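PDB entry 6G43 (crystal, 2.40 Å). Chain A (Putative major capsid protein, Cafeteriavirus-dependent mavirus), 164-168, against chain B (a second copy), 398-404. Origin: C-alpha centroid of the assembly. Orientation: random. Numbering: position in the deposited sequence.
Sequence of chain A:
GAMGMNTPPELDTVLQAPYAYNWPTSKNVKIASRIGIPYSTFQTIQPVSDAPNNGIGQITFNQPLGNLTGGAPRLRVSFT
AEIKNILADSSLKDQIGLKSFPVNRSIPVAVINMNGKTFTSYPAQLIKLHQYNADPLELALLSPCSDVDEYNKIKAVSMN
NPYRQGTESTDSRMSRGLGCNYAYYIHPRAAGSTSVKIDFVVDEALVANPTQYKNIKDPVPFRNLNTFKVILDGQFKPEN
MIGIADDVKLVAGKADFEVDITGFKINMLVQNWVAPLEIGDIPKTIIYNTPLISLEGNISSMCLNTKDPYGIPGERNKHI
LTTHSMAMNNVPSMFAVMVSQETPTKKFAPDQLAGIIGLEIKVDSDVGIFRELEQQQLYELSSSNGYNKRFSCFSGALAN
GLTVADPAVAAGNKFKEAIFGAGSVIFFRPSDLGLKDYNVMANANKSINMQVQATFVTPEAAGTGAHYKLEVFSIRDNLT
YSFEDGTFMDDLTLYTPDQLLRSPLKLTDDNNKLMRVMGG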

ATOM      1  N   ARG A 164       9.312  14.584 -10.604  1.00 22.86           N
ATOM      2  CA  ARG A 164       9.640  13.462 -11.481  1.00 22.81           C
ATOM      3  C   ARG A 164       8.510  13.231 -12.478  1.00 22.77           C
ATOM      4  O   ARG A 164       7.333  13.272 -12.120  1.00 22.59           O
ATOM      5  CB  ARG A 164       9.900  12.180 -10.683  1.00 23.22           C
ATOM      6  CG  ARG A 164      11.309  12.084 -10.117  1.00 23.41           C
ATOM      7  CD  ARG A 164      11.436  10.965  -9.096  1.00 23.40           C
ATOM      8  NE  ARG A 164      12.820  10.785  -8.652  1.00 23.59           N
ATOM      9  CZ  ARG A 164      13.786  10.170  -9.342  1.00 23.57           C
ATOM     10  NH1 ARG A 164      13.563   9.645 -10.549  1.00 23.47           N
ATOM     11  NH2 ARG A 164      15.003  10.081  -8.815  1.00 23.73           N
ATOM     12  N   GLN A 165       8.885  13.001 -13.732  1.00 22.61           N
ATOM     13  CA  GLN A 165       7.926  12.728 -14.787  1.00 22.65           C
ATOM     14  C   GLN A 165       7.308  11.345 -14.583  1.00 22.72           C
ATOM     15  O   GLN A 165       7.810  10.545 -13.787  1.00 22.83           O
ATOM     16  CB  GLN A 165       8.617  12.827 -16.146  1.00 22.74           C
ATOM     17  CG  GLN A 165       9.130  14.229 -16.471  1.00 22.71           C
ATOM     18  CD  GLN A 165      10.149  14.245 -17.595  1.00 22.42           C
ATOM     19  OE1 GLN A 165       9.831  14.609 -18.721  1.00 22.55           O
ATOM     20  NE2 GLN A 165      11.379  13.853 -17.291  1.00 22.38           N
ATOM     21  N   GLY A 166       6.223  11.072 -15.300  1.00 22.83           N
ATOM     22  CA  GLY A 166       5.483   9.809 -15.161  1.00 23.04           C
ATOM     23  C   GLY A 166       6.367   8.572 -15.191  1.00 23.36           C
ATOM     24  O   GLY A 166       6.303   7.725 -14.296  1.00 23.65           O
ATOM     25  N   THR A 167       7.206   8.492 -16.220  1.00 23.55           N
ATOM     26  CA  THR A 167       8.131   7.375 -16.411  1.00 23.58           C
ATOM     27  C   THR A 167       9.278   7.314 -15.390  1.00 23.88           C
ATOM     28  O   THR A 167       9.887   6.259 -15.221  1.00 23.92           O
ATOM     29  CB  THR A 167       8.744   7.422 -17.823  1.00 23.58           C
ATOM     30  OG1 THR A 167       9.253   8.736 -18.082  1.00 23.13           O
ATOM     31  CG2 THR A 167       7.703   7.070 -18.880  1.00 23.55           C
ATOM     32  N   GLU A 168       9.576   8.437 -14.736  1.00 24.59           N
ATOM     33  CA  GLU A 168      10.661   8.531 -13.749  1.00 24.91           C
ATOM     34  C   GLU A 168      10.195   8.460 -12.286  1.00 24.61           C
ATOM     35  O   GLU A 168      11.032   8.483 -11.384  1.00 24.37           O
ATOM     36  CB  GLU A 168      11.455   9.829 -13.968  1.00 25.35           C
ATOM     37  CG  GLU A 168      11.739  10.183 -15.426  1.00 25.79           C
ATOM     38  CD  GLU A 168      12.357   9.046 -16.220  1.00 26.17           C
ATOM     39  OE1 GLU A 168      13.338   8.439 -15.740  1.00 26.90           O
ATOM     40  OE2 GLU A 168      11.862   8.761 -17.329  1.00 26.65           O
TER
ATOM     41  N   LEU B 398       1.651  12.003 -23.486  1.00 22.90           N
ATOM     42  CA  LEU B 398       3.109  12.050 -23.422  1.00 22.92           C
ATOM     43  C   LEU B 398       3.563  12.035 -21.965  1.00 22.78           C
ATOM     44  O   LEU B 398       3.258  12.956 -21.208  1.00 22.96           O
ATOM     45  CB  LEU B 398       3.631  13.307 -24.124  1.00 22.89           C
ATOM     46  CG  LEU B 398       5.151  13.485 -24.216  1.00 22.96           C
ATOM     47  CD1 LEU B 398       5.800  12.325 -24.956  1.00 22.72           C
ATOM     48  CD2 LEU B 398       5.479  14.811 -24.890  1.00 22.92           C
ATOM     49  N   ALA B 399       4.279  10.977 -21.589  1.00 22.66           N
ATOM     50  CA  ALA B 399       4.674  10.728 -20.200  1.00 22.54           C
ATOM     51  C   ALA B 399       5.952  11.444 -19.748  1.00 22.35           C
ATOM     52  O   ALA B 399       6.167  11.593 -18.541  1.00 22.08           O
ATOM     53  CB  ALA B 399       4.816   9.227 -19.970  1.00 22.56           C
ATOM     54  N   ASN B 400       6.799  11.865 -20.694  1.00 22.31           N
ATOM     55  CA  ASN B 400       8.086  12.491 -20.363  1.00 22.34           C
ATOM     56  C   ASN B 400       8.385  13.718 -21.236  1.00 22.79           C
ATOM     57  O   ASN B 400       9.402  13.785 -21.929  1.00 22.39           O
ATOM     58  CB  ASN B 400       9.222  11.451 -20.421  1.00 21.91           C
ATOM     59  CG  ASN B 400       9.394  10.825 -21.799  1.00 21.70           C
ATOM     60  OD1 ASN B 400       8.533  10.950 -22.670  1.00 21.52           O
ATOM     61  ND2 ASN B 400      10.524  10.159 -22.004  1.00 21.78           N
ATOM     62  N   GLY B 401       7.497  14.704 -21.143  1.00 23.52           N
ATOM     63  CA  GLY B 401       7.579  15.934 -21.935  1.00 23.77           C
ATOM     64  C   GLY B 401       8.859  16.744 -21.800  1.00 24.30           C
ATOM     65  O   GLY B 401       9.331  17.313 -22.785  1.00 24.18           O
ATOM     66  N   LEU B 402       9.407  16.816 -20.587  1.00 24.84           N
ATOM     67  CA  LEU B 402      10.651  17.562 -20.335  1.00 25.44           C
ATOM     68  C   LEU B 402      11.863  16.892 -20.978  1.00 25.93           C
ATOM     69  O   LEU B 402      12.716  17.573 -21.547  1.00 26.18           O
ATOM     70  CB  LEU B 402      10.887  17.752 -18.832  1.00 25.35           C
ATOM     71  CG  LEU B 402       9.826  18.609 -18.135  1.00 25.31           C
ATOM     72  CD1 LEU B 402       9.772  18.355 -16.635  1.00 25.19           C
ATOM     73  CD2 LEU B 402      10.049  20.087 -18.428  1.00 25.33           C
ATOM     74  N   THR B 403      11.932  15.565 -20.878  1.00 26.52           N
ATOM     75  CA  THR B 403      12.954  14.772 -21.567  1.00 27.12           C
ATOM     76  C   THR B 403      12.954  15.002 -23.083  1.00 28.01           C
ATOM     77  O   THR B 403      14.020  15.099 -23.692  1.00 28.71           O
ATOM     78  CB  THR B 403      12.767  13.262 -21.299  1.00 26.97           C
ATOM     79  OG1 THR B 403      12.708  13.026 -19.887  1.00 26.64           O
ATOM     80  CG2 THR B 403      13.918  12.445 -21.901  1.00 26.99           C
ATOM     81  N   VAL B 404      11.764  15.078 -23.678  1.00 28.89           N
ATOM     82  CA  VAL B 404      11.611  15.239 -25.130  1.00 30.14           C
ATOM     83  C   VAL B 404      11.852  16.681 -25.573  1.00 30.95           C
ATOM     84  O   VAL B 404      12.517  16.915 -26.582  1.00 31.18           O
ATOM     85  CB  VAL B 404      10.210  14.787 -25.609  1.00 30.25           C
ATOM     86  CG1 VAL B 404      10.042  15.004 -27.110  1.00 30.38           C
ATOM     87  CG2 VAL B 404       9.986  13.318 -25.281  1.00 30.14           C
TER
HETATM   88  O   HOH W   1      12.307  10.187 -19.847  1.00 19.65           O

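B:Leu398 begins the chain B stretch without touching its partner: its nearest side-chain approach is B:Leu398 CG to A:Gln165 OE1, 7.3 Å, and none of its surface is covered. Contact starts at B:Ala399, whose carbonyl accepts a weak hydrogen bond from the backbone of A:Gly166 (N to O, 3.3 Å). The N-H...O angle of 125° is far from linear, so the bond is weak. The two CA atoms are 5.2 Å apart, and an ideal CB placed on A:Gly166 would lie 3.4 Å from B:Ala399 O; glycine leaves that space free. The methyl of B:Ala399 points toward chain A and meets A:Thr167, CB to CG2 at 3.8 Å, a small apolar contact within a buried region.

B:Asn400 occupies the N-cap position, yet its side chain makes no capping bond. Its CB packs 3.6 Å from A:Thr167 OG1, and ND2 donates to water 1 at 2.8 Å. That water in turn donates to A:Glu168 OE2 at 2.9 Å, bridging the two chains where the glutamate makes no direct contact. A:Glu168 OE2 also accepts a hydrogen bond from A:Thr167 OG1 at 2.7 Å, which ties the threonine hydroxyl to the carboxylate.

At B:Gly401 the helix begins, and its first turn presents backbone N-H groups not yet paired within the helix. A:Gln165 takes advantage of this. Its CA-to-CB bond points toward chain B, and chi1 of -64° (m) with chi2 of 163° (t) extends the amide to the helix start. The B:Gly401 N to A:Gln165 OE1 distance is 3.4 Å, but the angle is too poor for a hydrogen bond. B:Leu402 N approaches the same OE1 more closely, at 2.9 Å, though its 124° angle makes the bond weak. The B:Leu402 CB also lies 3.3 Å from OE1.

B:Thr403 supplies the better geometry: its N donates to A:Gln165 OE1 at 3.2 Å and 163°, close to linear. Distance alone would thus rank these two bonds wrongly. A:Gln165 NE2 donates to B:Thr403 OG1 at 3.0 Å and 145°, so both ends of the amide are engaged by this residue. Glutamine suits the site because it combines an acceptor for backbone N-H groups with a donor for the hydroxyl; it contributes 98 Å² of the 295 Å² buried in total. B:Thr403 OG1 also hydrogen-bonds water 1 at 2.9 Å. B:Val404, whose CG2 stays 6.7 Å from A:Gln165 OE1, makes no contact across the stretches; its N donates to B:Asn400 O at 3.2 Å in the first turn of the helix.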